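Local coordinates for protein putative platelet activating factor (Streptococcus pneumoniae, PDB 2HSJ) that probably hydrolyses ester or related acyl bonds as a GDSL-like (SGNH) serine hydrolase, although its substrate is not known, at residues I37-D42 / E46-Q51; T59-G64 / H80-A85; G67-L72 / I98-P103; E106-L111 / N157-E162. All blocks are in the same frame, centred on the assembly; numbering follows the deposited sequence.

Contact 1 (I37-D42 / E46-Q51)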
loop_
_atom_site.group_PDB
_atom_site.type_symbol
_atom_site.label_atom_id
_atom_site.label_comp_id
_atom_site.label_asym_id
_atom_site.label_seq_id
_atom_site.Cartn_x
_atom_site.Cartn_y
_atom_site.Cartn_z
ATOM N N ILE D 37 -11.566 -1.445 0.551
ATOM C CA ILE D 37 -12.896 -1.602 1.113
ATOM C C ILE D 37 -13.115 -0.382 2.014
ATOM O O ILE D 37 -12.216 -0.014 2.804
ATOM C CB ILE D 37 -12.988 -2.899 1.984
ATOM C CG1 ILE D 37 -12.423 -4.115 1.228
ATOM C CG2 ILE D 37 -14.387 -3.090 2.573
ATOM C CD1 ILE D 37 -13.235 -4.656 0.140
ATOM N N LEU D 38 -14.275 0.264 1.871
ATOM C CA LEU D 38 -14.712 1.255 2.849
ATOM C C LEU D 38 -15.787 0.627 3.717
ATOM O O LEU D 38 -16.778 0.104 3.173
ATOM C CB LEU D 38 -15.296 2.480 2.139
ATOM C CG LEU D 38 -14.274 3.390 1.451
ATOM C CD1 LEU D 38 -14.938 4.277 0.422
ATOM C CD2 LEU D 38 -13.537 4.310 2.442
ATOM N N PHE D 39 -15.624 0.658 5.043
ATOM C CA PHE D 39 -16.690 0.220 5.956
ATOM C C PHE D 39 -17.403 1.476 6.418
ATOM O O PHE D 39 -16.779 2.367 6.993
ATOM C CB PHE D 39 -16.116 -0.526 7.173
ATOM C CG PHE D 39 -16.177 -2.031 7.058
ATOM C CD1 PHE D 39 -15.388 -2.694 6.133
ATOM C CD2 PHE D 39 -17.014 -2.774 7.883
ATOM C CE1 PHE D 39 -15.421 -4.085 6.025
ATOM C CE2 PHE D 39 -17.067 -4.166 7.763
ATOM C CZ PHE D 39 -16.272 -4.811 6.840
ATOM N N ILE D 40 -18.697 1.551 6.118
ATOM C CA ILE D 40 -19.510 2.726 6.447
ATOM C C ILE D 40 -20.675 2.290 7.328
ATOM O O ILE D 40 -21.280 1.232 7.133
ATOM C CB ILE D 40 -20.056 3.403 5.132
ATOM C CG1 ILE D 40 -18.873 3.853 4.268
ATOM C CG2 ILE D 40 -21.012 4.551 5.442
ATOM C CD1 ILE D 40 -19.332 4.377 2.920
ATOM N N GLY D 41 -21.001 3.119 8.302
ATOM C CA GLY D 41 -22.173 2.827 9.133
ATOM C C GLY D 41 -22.137 3.469 10.484
ATOM O O GLY D 41 -21.581 4.558 10.633
ATOM N N ASP D 42 -22.720 2.783 11.463
ATOM C CA ASP D 42 -22.984 3.400 12.771
ATOM C C ASP D 42 -21.941 3.011 13.820
ATOM O O ASP D 42 -20.776 2.778 13.474
ATOM C CB ASP D 42 -24.426 3.039 13.212
ATOM C CG ASP D 42 -24.677 1.525 13.278
ATOM O OD1 ASP D 42 -23.688 0.747 13.389
ATOM O OD2 ASP D 42 -25.872 1.095 13.237
ATOM N N GLU D 46 -17.878 2.130 13.652
ATOM C CA GLU D 46 -16.842 2.998 14.226
ATOM C C GLU D 46 -15.907 2.257 15.181
ATOM O O GLU D 46 -14.667 2.477 15.193
ATOM C CB GLU D 46 -17.436 4.215 14.969
ATOM C CG GLU D 46 -16.321 5.175 15.331
ATOM C CD GLU D 46 -16.711 6.326 16.214
ATOM O OE1 GLU D 46 -17.899 6.750 16.241
ATOM O OE2 GLU D 46 -15.782 6.830 16.913
ATOM N N TYR D 47 -16.502 1.367 15.976
ATOM C CA TYR D 47 -15.753 0.675 17.033
ATOM C C TYR D 47 -15.156 -0.661 16.593
ATOM O O TYR D 47 -14.498 -1.374 17.402
ATOM C CB TYR D 47 -16.631 0.427 18.275
ATOM C CG TYR D 47 -17.394 1.621 18.802
ATOM C CD1 TYR D 47 -16.885 2.916 18.694
ATOM C CD2 TYR D 47 -18.612 1.431 19.467
ATOM C CE1 TYR D 47 -17.616 4.037 19.223
ATOM C CE2 TYR D 47 -19.324 2.508 19.976
ATOM C CZ TYR D 47 -18.823 3.795 19.845
ATOM O OH TYR D 47 -19.575 4.839 20.365
ATOM N N TYR D 48 -15.321 -1.001 15.325
ATOM C CA TYR D 48 -14.871 -2.285 14.799
ATOM C C TYR D 48 -13.355 -2.304 14.687
ATOM O O TYR D 48 -12.771 -1.449 13.981
ATOM C CB TYR D 48 -15.468 -2.426 13.405
ATOM C CG TYR D 48 -15.576 -3.852 12.840
ATOM C CD1 TYR D 48 -16.711 -4.221 12.128
ATOM C CD2 TYR D 48 -14.577 -4.816 13.028
ATOM C CE1 TYR D 48 -16.850 -5.471 11.579
ATOM C CE2 TYR D 48 -14.689 -6.126 12.457
ATOM C CZ TYR D 48 -15.874 -6.442 11.770
ATOM O OH TYR D 48 -16.030 -7.703 11.202
ATOM N N PRO D 49 -12.692 -3.274 15.353
ATOM C CA PRO D 49 -11.223 -3.397 15.207
ATOM C C PRO D 49 -10.877 -4.089 13.929
ATOM O O PRO D 49 -10.467 -5.244 13.883
ATOM C CB PRO D 49 -10.792 -4.233 16.425
ATOM C CG PRO D 49 -12.017 -5.060 16.753
ATOM C CD PRO D 49 -13.251 -4.258 16.310
ATOM N N LEU D 50 -11.014 -3.350 12.837
ATOM C CA LEU D 50 -10.820 -3.950 11.516
ATOM C C LEU D 50 -9.424 -4.512 11.264
ATOM O O LEU D 50 -9.277 -5.614 10.743
ATOM C CB LEU D 50 -11.158 -2.920 10.446
ATOM C CG LEU D 50 -12.603 -2.472 10.440
ATOM C CD1 LEU D 50 -12.764 -1.161 9.625
ATOM C CD2 LEU D 50 -13.485 -3.542 9.873
ATOM N N GLN D 51 -8.417 -3.707 11.592
ATOM C CA GLN D 51 -7.032 -4.129 11.351
ATOM C C GLN D 51 -6.726 -5.420 12.076
ATOM O O GLN D 51 -6.148 -6.341 11.507
ATOM C CB GLN D 51 -6.073 -3.053 11.853
ATOM C CG GLN D 51 -4.626 -3.422 11.743
ATOM C CD GLN D 51 -3.773 -2.547 12.623
ATOM O OE1 GLN D 51 -4.077 -2.333 13.796
ATOM N NE2 GLN D 51 -2.669 -2.058 12.067
#
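Phe39, Tyr48 and Leu50 form a buried apolar cluster that packs strand 37-41, next to the edge strand 60-64, against the turn leading into helix 50-54, while Asp42 and Glu46 join the same two segments through the backbone. CD2 of Leu50 stands almost exactly on the normal of the Phe39 ring, 4.0 Å from its centroid, which is CH-pi geometry. The same methyl also lies above the Tyr48 ring, toward its rim. Tyr48 approaches obliquely, with its CE1 4.0 Å from Phe39 CE2 and the planes 74° apart. A first torsion that sets CG anti to the backbone N (chi1 -159°) carries the phenol to Phe39, and its hydroxyl is bonded to Ser206 of helix 199-209. Phe39 was modelled in two conformers, so these ring distances hold for one of them.

Gly41 and Asp42 open the Gly-Asp-Ser signature of the GDSL family, at the strand end where the nucleophilic serine follows in relatives. Asp42 is the N-cap of helix 43-46: its OD1 accepts from Ile44 N, and its carbonyl O takes Glu46 N at 3.0 Å in a nearly straight bond of 170°. Glu46 then extends away to a salt bridge with Arg66. The ring of Phe90, from neighbouring strand 88-92, also stacks with Phe39.

Contact 2 (T59-G64 / H80-A85); sequences TIVNRG and HLYGGA
The backbones of Arg63 and His80 come nearest each other here, with Arg63 CA 5.4 Å from His80 CA, where segment 59-64 passes the irregular loop 80-85. No backbone-to-backbone hydrogen bond joins the two segments; the link is made by a side chain. His80 ND1 donates to Arg63 O at 2.8 Å, with the oxygen close to the imidazole plane and the N-H angle a bent 147°. The ring's other nitrogen, NE2, is bonded to Tyr68 OH, and the two bonds together fix its rotation. His80 O is buried beside Arg63 CG, 3.6 Å away, and has no hydrogen-bonding partner in the model.

Strand 60-64 is an outermost strand of the parallel sheet within this chain, and the run Asn62 to Gly64 probably opens the second conserved block of the SGNH fold. Asn62 makes an Asx turn: Gly64 N donates to Asn62 OD1 at 2.8 Å.

Arg63 bends at chi2 (-68°), bringing its guanidinium back along its own strand. NH1 donates to Asn62 O at 3.0 Å, from above the carbonyl plane. Tyr82 CE2 lies over one guanidinium face, 3.4 Å from Arg63 NH2, with the two planes 26° apart. Val61 CG1 meets that phenol ring at its edge, 4.1 Å from Tyr82 CE2. Arg63 NH2 also reaches Asn28 and forms a salt bridge with Glu52 of the second subunit, while Tyr82 OH is bonded to Ser31.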
loop_
_atom_site.group_PDB
_atom_site.type_symbol
_atom_site.label_atom_id
_atom_site.label_comp_id
_atom_site.label_asym_id
_atom_site.label_seq_id
_atom_site.Cartn_x
_atom_site.Cartn_y
_atom_site.Cartn_z
ATOM N N THR D 59 -6.583 -3.398 2.351
ATOM C CA THR D 59 -6.766 -2.126 3.038
ATOM C C THR D 59 -8.234 -1.787 3.198
ATOM O O THR D 59 -8.931 -1.450 2.222
ATOM C CB THR D 59 -6.054 -0.962 2.332
ATOM O OG1 THR D 59 -4.673 -1.311 2.176
ATOM C CG2 THR D 59 -6.138 0.313 3.150
ATOM N N ILE D 60 -8.683 -1.855 4.452
ATOM C CA ILE D 60 -10.067 -1.588 4.818
ATOM C C ILE D 60 -10.020 -0.338 5.678
ATOM O O ILE D 60 -9.290 -0.262 6.654
ATOM C CB ILE D 60 -10.649 -2.741 5.681
ATOM C CG1 ILE D 60 -10.428 -4.068 4.930
ATOM C CG2 ILE D 60 -12.148 -2.447 6.005
ATOM C CD1 ILE D 60 -10.937 -5.363 5.653
ATOM N N VAL D 61 -10.799 0.651 5.262
ATOM C CA VAL D 61 -10.803 1.942 5.951
ATOM C C VAL D 61 -12.128 2.180 6.661
ATOM O O VAL D 61 -13.206 1.949 6.100
ATOM C CB VAL D 61 -10.465 3.121 4.952
ATOM C CG1 VAL D 61 -10.628 4.497 5.573
ATOM C CG2 VAL D 61 -9.042 2.991 4.431
ATOM N N ASN D 62 -12.034 2.683 7.895
ATOM C CA ASN D 62 -13.205 2.890 8.734
ATOM C C ASN D 62 -13.805 4.253 8.441
ATOM O O ASN D 62 -13.155 5.296 8.623
ATOM C CB ASN D 62 -12.778 2.842 10.196
ATOM C CG ASN D 62 -13.939 2.547 11.109
ATOM O OD1 ASN D 62 -14.992 3.158 10.992
ATOM N ND2 ASN D 62 -13.769 1.570 12.013
ATOM N N ARG D 63 -15.069 4.241 8.031
ATOM C CA ARG D 63 -15.822 5.484 7.941
ATOM C C ARG D 63 -17.149 5.320 8.707
ATOM O O ARG D 63 -18.195 5.784 8.268
ATOM C CB ARG D 63 -16.052 5.886 6.461
ATOM C CG ARG D 63 -14.789 6.486 5.773
ATOM C CD ARG D 63 -14.471 7.841 6.379
ATOM N NE ARG D 63 -13.333 8.551 5.779
ATOM C CZ ARG D 63 -12.068 8.362 6.173
ATOM N NH1 ARG D 63 -11.770 7.465 7.125
ATOM N NH2 ARG D 63 -11.074 9.070 5.597
ATOM N N GLY D 64 -17.066 4.727 9.896
ATOM C CA GLY D 64 -18.258 4.623 10.755
ATOM C C GLY D 64 -18.358 5.789 11.729
ATOM O O GLY D 64 -17.351 6.432 12.072
ATOM N N HIS D 80 -17.867 10.022 3.742
ATOM C CA HIS D 80 -17.629 8.584 3.937
ATOM C C HIS D 80 -17.018 7.932 2.739
ATOM O O HIS D 80 -16.764 6.729 2.773
ATOM C CB HIS D 80 -18.935 7.892 4.316
ATOM C CG HIS D 80 -19.529 8.459 5.562
ATOM N ND1 HIS D 80 -19.284 7.930 6.814
ATOM C CD2 HIS D 80 -20.311 9.545 5.757
ATOM C CE1 HIS D 80 -19.914 8.653 7.724
ATOM N NE2 HIS D 80 -20.515 9.661 7.116
ATOM N N LEU D 81 -16.750 8.721 1.686
ATOM C CA LEU D 81 -16.290 8.153 0.404
ATOM C C LEU D 81 -15.034 8.848 -0.105
ATOM O O LEU D 81 -15.021 10.086 -0.263
ATOM C CB LEU D 81 -17.387 8.284 -0.649
ATOM C CG LEU D 81 -18.721 7.561 -0.379
ATOM C CD1 LEU D 81 -19.795 7.991 -1.389
ATOM C CD2 LEU D 81 -18.530 6.064 -0.435
ATOM N N TYR D 82 -13.986 8.055 -0.365
ATOM C CA TYR D 82 -12.825 8.537 -1.109
ATOM C C TYR D 82 -12.094 7.352 -1.700
ATOM O O TYR D 82 -12.387 6.190 -1.341
ATOM C CB TYR D 82 -11.886 9.366 -0.249
ATOM C CG TYR D 82 -10.948 8.595 0.658
ATOM C CD1 TYR D 82 -9.605 8.406 0.316
ATOM C CD2 TYR D 82 -11.395 8.084 1.887
ATOM C CE1 TYR D 82 -8.714 7.752 1.153
ATOM C CE2 TYR D 82 -10.511 7.394 2.731
ATOM C CZ TYR D 82 -9.168 7.213 2.355
ATOM O OH TYR D 82 -8.260 6.571 3.187
ATOM N N GLY D 83 -11.171 7.656 -2.605
ATOM C CA GLY D 83 -10.286 6.662 -3.175
ATOM C C GLY D 83 -10.429 6.522 -4.665
ATOM O O GLY D 83 -11.498 6.775 -5.234
ATOM N N GLY D 84 -9.350 6.083 -5.283
ATOM C CA GLY D 84 -9.334 5.854 -6.717
ATOM C C GLY D 84 -9.572 4.421 -7.154
ATOM O O GLY D 84 -9.601 4.155 -8.374
ATOM N N ALA D 85 -9.695 3.500 -6.187
ATOM C CA ALA D 85 -9.821 2.070 -6.521
ATOM C C ALA D 85 -10.632 1.317 -5.465
ATOM O O ALA D 85 -10.200 0.308 -4.890
ATOM C CB ALA D 85 -8.442 1.459 -6.660
#

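Contact 3 (G67-L72 / I98-P103)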
loop_
_atom_site.group_PDB
_atom_site.type_symbol
_atom_site.label_atom_id
_atom_site.label_comp_id
_atom_site.label_asym_id
_atom_site.label_seq_id
_atom_site.Cartn_x
_atom_site.Cartn_y
_atom_site.Cartn_z
ATOM N N GLY D 67 -23.865 6.394 16.682
ATOM C CA GLY D 67 -25.201 6.944 16.694
ATOM C C GLY D 67 -25.802 7.216 15.319
ATOM O O GLY D 67 -26.888 7.816 15.230
ATOM N N TYR D 68 -25.143 6.770 14.242
ATOM C CA TYR D 68 -25.596 7.184 12.901
ATOM C C TYR D 68 -26.891 6.475 12.535
ATOM O O TYR D 68 -27.154 5.366 12.989
ATOM C CB TYR D 68 -24.563 6.814 11.854
ATOM C CG TYR D 68 -24.041 7.959 11.002
ATOM C CD1 TYR D 68 -23.937 9.270 11.504
ATOM C CD2 TYR D 68 -23.566 7.704 9.701
ATOM C CE1 TYR D 68 -23.380 10.298 10.700
ATOM C CE2 TYR D 68 -23.011 8.705 8.926
ATOM C CZ TYR D 68 -22.913 9.970 9.424
ATOM O OH TYR D 68 -22.372 10.950 8.651
ATOM N N GLN D 69 -27.670 7.157 11.724
ATOM C CA GLN D 69 -28.924 6.656 11.181
ATOM C C GLN D 69 -28.852 6.871 9.691
ATOM O O GLN D 69 -28.061 7.674 9.215
ATOM C CB GLN D 69 -30.108 7.447 11.711
ATOM C CG GLN D 69 -30.311 7.334 13.199
ATOM C CD GLN D 69 -31.354 8.323 13.690
ATOM O OE1 GLN D 69 -31.086 9.133 14.566
ATOM N NE2 GLN D 69 -32.540 8.266 13.117
ATOM N N THR D 70 -29.734 6.203 8.952
ATOM C CA THR D 70 -29.703 6.273 7.482
ATOM C C THR D 70 -29.828 7.704 6.959
ATOM O O THR D 70 -29.172 8.088 6.008
ATOM C CB THR D 70 -30.796 5.372 6.810
ATOM O OG1 THR D 70 -32.107 5.859 7.148
ATOM C CG2 THR D 70 -30.626 3.865 7.222
ATOM N N GLY D 71 -30.685 8.510 7.578
ATOM C CA GLY D 71 -30.840 9.897 7.124
ATOM C C GLY D 71 -29.592 10.754 7.292
ATOM O O GLY D 71 -29.283 11.584 6.427
ATOM N N LEU D 72 -28.872 10.545 8.402
ATOM C CA LEU D 72 -27.663 11.318 8.671
ATOM C C LEU D 72 -26.576 10.929 7.674
ATOM O O LEU D 72 -25.825 11.785 7.169
ATOM C CB LEU D 72 -27.160 11.048 10.095
ATOM C CG LEU D 72 -28.110 11.374 11.246
ATOM C CD1 LEU D 72 -27.521 10.842 12.574
ATOM C CD2 LEU D 72 -28.365 12.875 11.327
ATOM N N ILE D 98 -34.216 2.044 13.852
ATOM C CA ILE D 98 -35.169 1.261 14.645
ATOM C C ILE D 98 -35.291 1.825 16.074
ATOM O O ILE D 98 -36.394 1.989 16.592
ATOM C CB ILE D 98 -34.794 -0.240 14.671
ATOM C CG1 ILE D 98 -34.949 -0.840 13.268
ATOM C CG2 ILE D 98 -35.677 -0.980 15.744
ATOM C CD1 ILE D 98 -34.471 -2.277 13.175
ATOM N N GLY D 99 -34.162 2.133 16.699
ATOM C CA GLY D 99 -34.178 2.643 18.086
ATOM C C GLY D 99 -34.827 4.017 18.248
ATOM O O GLY D 99 -35.216 4.398 19.380
ATOM N N LYS D 100 -34.951 4.760 17.139
ATOM C CA LYS D 100 -35.610 6.078 17.098
ATOM C C LYS D 100 -36.988 6.035 16.446
ATOM O O LYS D 100 -37.610 7.092 16.220
ATOM C CB LYS D 100 -34.737 7.077 16.336
ATOM C CG LYS D 100 -33.509 7.537 17.089
ATOM C CD LYS D 100 -33.861 8.506 18.186
ATOM C CE LYS D 100 -32.641 8.860 19.022
ATOM N NZ LYS D 100 -33.070 9.734 20.167
ATOM N N ASP D 101 -37.469 4.832 16.145
ATOM C CA ASP D 101 -38.802 4.635 15.549
ATOM C C ASP D 101 -38.994 5.346 14.188
ATOM O O ASP D 101 -40.099 5.779 13.840
ATOM C CB ASP D 101 -39.907 5.019 16.552
ATOM C CG ASP D 101 -41.131 4.137 16.442
ATOM O OD1 ASP D 101 -41.057 3.027 15.858
ATOM O OD2 ASP D 101 -42.194 4.563 16.940
ATOM N N VAL D 102 -37.915 5.445 13.414
ATOM C CA VAL D 102 -37.960 5.938 12.025
ATOM C C VAL D 102 -38.808 4.979 11.181
ATOM O O VAL D 102 -38.635 3.772 11.314
ATOM C CB VAL D 102 -36.532 6.008 11.438
ATOM C CG1 VAL D 102 -36.574 6.314 9.941
ATOM C CG2 VAL D 102 -35.738 7.059 12.172
ATOM N N PRO D 103 -39.757 5.500 10.361
ATOM C CA PRO D 103 -40.554 4.554 9.558
ATOM C C PRO D 103 -39.673 3.731 8.631
ATOM O O PRO D 103 -38.745 4.269 8.022
ATOM C CB PRO D 103 -41.500 5.463 8.754
ATOM C CG PRO D 103 -41.599 6.732 9.597
ATOM C CD PRO D 103 -40.197 6.894 10.157
#
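The flat carboxamide of Gln69 carries this contact, with Lys100 above its plane but off the rim, and Val102 beyond its nitrogen. Lys100 CG and CB lie on one side of the amide plane, displaced past its OE1/NE2 rim: Lys100 CG is 4.1 Å from Gln69 CD and 3.8 Å from Gln69 OE1, while Lys100 CB comes within 4.1 Å of Gln69 NE2. The methyl CG2 of Val102 is 3.5 Å from Gln69 NE2, continuing outward from the nitrogen and not far from the amide plane.

No hydrogen bond crosses between the segments, and only 114 Å² is buried, so the touch is one of van der Waals contact at the surface. Gln69 reaches over because its chain is extended beyond CG (chi2 170°). In Lys100 a bend at chi2 (-74°) leaves CB and CG near the amide but carries the amine away from it.

The second segment owes its path to a Schellman motif, which closes helix 95-99 with Asp101, at positive phi, as its C-prime residue; Asp101 N bonds to Ile98 O and Val102 N to Asp97 O, and the turn leaves Val102 facing Gln69. Thr70 OG1 bonds to Asp97 OD1, while Tyr68 O accepts from Asn96 ND2. Asn96 and Asp97 belong to the Gly-Thr-Asn-Asp run that matches block III of SGNH hydrolases. Gly67 N is bonded to Ser43 OG, an arrangement consistent with the family's oxyanion hole, which the glycine of block II and the asparagine of block III help to form beside the serine.

Contact 4 (E106-L111 / N157-E162)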
loop_
_atom_site.group_PDB
_atom_site.type_symbol
_atom_site.label_atom_id
_atom_site.label_comp_id
_atom_site.label_asym_id
_atom_site.label_seq_id
_atom_site.Cartn_x
_atom_site.Cartn_y
_atom_site.Cartn_z
ATOM N N GLU D 106 -39.124 5.144 5.231
ATOM C CA GLU D 106 -38.200 6.265 5.194
ATOM C C GLU D 106 -36.739 5.778 5.214
ATOM O O GLU D 106 -35.926 6.232 4.417
ATOM C CB GLU D 106 -38.478 7.233 6.346
ATOM C CG GLU D 106 -37.549 8.450 6.420
ATOM C CD GLU D 106 -37.959 9.404 7.546
ATOM O OE1 GLU D 106 -39.170 9.674 7.703
ATOM O OE2 GLU D 106 -37.073 9.879 8.276
ATOM N N ALA D 107 -36.415 4.845 6.110
ATOM C CA ALA D 107 -35.062 4.265 6.118
ATOM C C ALA D 107 -34.698 3.625 4.766
ATOM O O ALA D 107 -33.577 3.792 4.268
ATOM C CB ALA D 107 -34.909 3.249 7.237
ATOM N N LEU D 108 -35.631 2.863 4.197
ATOM C CA LEU D 108 -35.407 2.225 2.904
ATOM C C LEU D 108 -35.147 3.249 1.812
ATOM O O LEU D 108 -34.169 3.122 1.067
ATOM C CB LEU D 108 -36.597 1.339 2.514
ATOM C CG LEU D 108 -36.811 0.078 3.351
ATOM C CD1 LEU D 108 -38.116 -0.600 2.920
ATOM C CD2 LEU D 108 -35.612 -0.875 3.288
ATOM N N ASN D 109 -36.000 4.272 1.734
ATOM C CA ASN D 109 -35.805 5.340 0.749
ATOM C C ASN D 109 -34.441 5.984 0.917
ATOM O O ASN D 109 -33.763 6.272 -0.073
ATOM C CB ASN D 109 -36.880 6.420 0.846
ATOM C CG ASN D 109 -38.195 5.978 0.249
ATOM O OD1 ASN D 109 -38.260 4.977 -0.467
ATOM N ND2 ASN D 109 -39.256 6.717 0.551
ATOM N N ASN D 110 -34.019 6.175 2.172
ATOM C CA ASN D 110 -32.681 6.712 2.432
ATOM C C ASN D 110 -31.597 5.787 1.881
ATOM O O ASN D 110 -30.674 6.240 1.200
ATOM C CB ASN D 110 -32.454 6.936 3.929
ATOM C CG ASN D 110 -33.243 8.114 4.483
ATOM O OD1 ASN D 110 -33.705 8.972 3.737
ATOM N ND2 ASN D 110 -33.378 8.159 5.794
ATOM N N LEU D 111 -31.730 4.484 2.145
ATOM C CA LEU D 111 -30.735 3.520 1.677
ATOM C C LEU D 111 -30.725 3.459 0.174
ATOM O O LEU D 111 -29.662 3.369 -0.443
ATOM C CB LEU D 111 -31.001 2.129 2.243
ATOM C CG LEU D 111 -30.625 1.974 3.698
ATOM C CD1 LEU D 111 -31.281 0.765 4.291
ATOM C CD2 LEU D 111 -29.071 1.906 3.840
ATOM N N ASN D 157 -34.638 -6.520 7.902
ATOM C CA ASN D 157 -33.679 -7.280 7.107
ATOM C C ASN D 157 -34.313 -7.876 5.870
ATOM O O ASN D 157 -33.660 -7.978 4.823
ATOM C CB ASN D 157 -32.963 -8.324 7.960
ATOM C CG ASN D 157 -31.956 -7.681 8.905
ATOM O OD1 ASN D 157 -31.518 -6.553 8.658
ATOM N ND2 ASN D 157 -31.557 -8.408 9.958
ATOM N N GLN D 158 -35.595 -8.225 5.967
ATOM C CA GLN D 158 -36.325 -8.732 4.796
ATOM C C GLN D 158 -36.435 -7.626 3.755
ATOM O O GLN D 158 -36.237 -7.869 2.555
ATOM C CB GLN D 158 -37.710 -9.287 5.186
ATOM C CG GLN D 158 -38.351 -10.183 4.138
ATOM C CD GLN D 158 -39.515 -10.995 4.703
ATOM O OE1 GLN D 158 -39.612 -11.201 5.927
ATOM N NE2 GLN D 158 -40.406 -11.451 3.826
ATOM N N ALA D 159 -36.732 -6.407 4.220
ATOM C CA ALA D 159 -36.772 -5.233 3.344
ATOM C C ALA D 159 -35.403 -4.885 2.708
ATOM O O ALA D 159 -35.331 -4.559 1.529
ATOM C CB ALA D 159 -37.357 -4.045 4.076
ATOM N N TYR D 160 -34.336 -4.946 3.498
ATOM C CA TYR D 160 -32.996 -4.719 2.959
ATOM C C TYR D 160 -32.686 -5.735 1.861
ATOM O O TYR D 160 -32.093 -5.387 0.835
ATOM C CB TYR D 160 -31.947 -4.890 4.070
ATOM C CG TYR D 160 -31.742 -3.683 4.999
ATOM C CD1 TYR D 160 -32.781 -2.779 5.278
ATOM C CD2 TYR D 160 -30.507 -3.471 5.610
ATOM C CE1 TYR D 160 -32.586 -1.687 6.151
ATOM C CE2 TYR D 160 -30.299 -2.388 6.465
ATOM C CZ TYR D 160 -31.343 -1.501 6.733
ATOM O OH TYR D 160 -31.131 -0.436 7.569
ATOM N N GLN D 161 -33.055 -6.994 2.100
ATOM C CA GLN D 161 -32.811 -8.062 1.127
ATOM C C GLN D 161 -33.543 -7.761 -0.184
ATOM O O GLN D 161 -32.999 -7.991 -1.285
ATOM C CB GLN D 161 -33.238 -9.413 1.687
ATOM C CG GLN D 161 -32.874 -10.607 0.812
ATOM C CD GLN D 161 -33.314 -11.920 1.445
ATOM O OE1 GLN D 161 -34.466 -12.063 1.869
ATOM N NE2 GLN D 161 -32.406 -12.889 1.496
ATOM N N GLU D 162 -34.763 -7.236 -0.081
ATOM C CA GLU D 162 -35.563 -6.919 -1.270
ATOM C C GLU D 162 -34.966 -5.725 -2.019
ATOM O O GLU D 162 -34.889 -5.719 -3.263
ATOM C CB GLU D 162 -37.015 -6.691 -0.858
ATOM C CG GLU D 162 -37.642 -7.993 -0.335
ATOM C CD GLU D 162 -39.063 -7.839 0.189
ATOM O OE1 GLU D 162 -39.449 -6.711 0.583
ATOM O OE2 GLU D 162 -39.787 -8.871 0.218
#
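Ala159 meets Leu108 where two helices run side by side, their short axes 10.8 Å apart at closest and crossing at -31°, with their N-to-C directions roughly parallel (31° apart). The lone methyl of Ala159 enters the fork of Leu108: Ala159 CB is 3.7 Å from Leu108 CD1 and equally 3.7 Å from Leu108 CD2. Leu108 was built in two conformers, and this bracketing describes one of them.

Next comes Tyr160, whose CA is 7.4 Å from Leu108 CA, the nearest backbone pair. With CG anti to its carbonyl carbon (chi1 -81°), the ring swings toward helix 104-121. Leu108 CD2 touches it obliquely, 3.9 Å from Tyr160 CD1. Leu111 crosses the ring at about a right angle and puts CD1 over one face, nearest its CE1-CZ side and 3.3 Å from Tyr160 CZ, a short approach for two carbons. The same methyl is 3.5 Å from Tyr160 OH, but the hydroxyl's polar partner is Ile93 O, in the loop after strand 88-92. Further along, Leu163 adds to the packing on Leu111.

Across the interface the partners are methyls and an aromatic ring, and no hydrogen bond passes between the segments. Cohesion between these layered helices therefore rests on apolar fit, while the Tyr160 hydroxyl spends its polarity on a loop carbonyl and so ties its helix to the sheet end.

How the contacts relate
Contacts 1 and 2 are buried and share the sheet: strands 37-41 and 60-64 are neighbours, joined by a backbone hydrogen bond from Arg63 N to Phe39 O, and both contacts also touch the second subunit. Contact 1 is largely aromatic and aliphatic, whereas contact 2 relies on imidazole and guanidinium groups. Contact 3 lies at the surface and has no bond across it; contact 4, partly buried, is wholly apolar between helices. These two meet through Thr70 OG1 and Asn110 ND2, 3.0 Å apart. His80 NE2 and Tyr68 OH connect contact 2 with contact 3, although the centres of the two contacts lie about 22 Å apart. Contact 4 touches neither contact 1 nor contact 2.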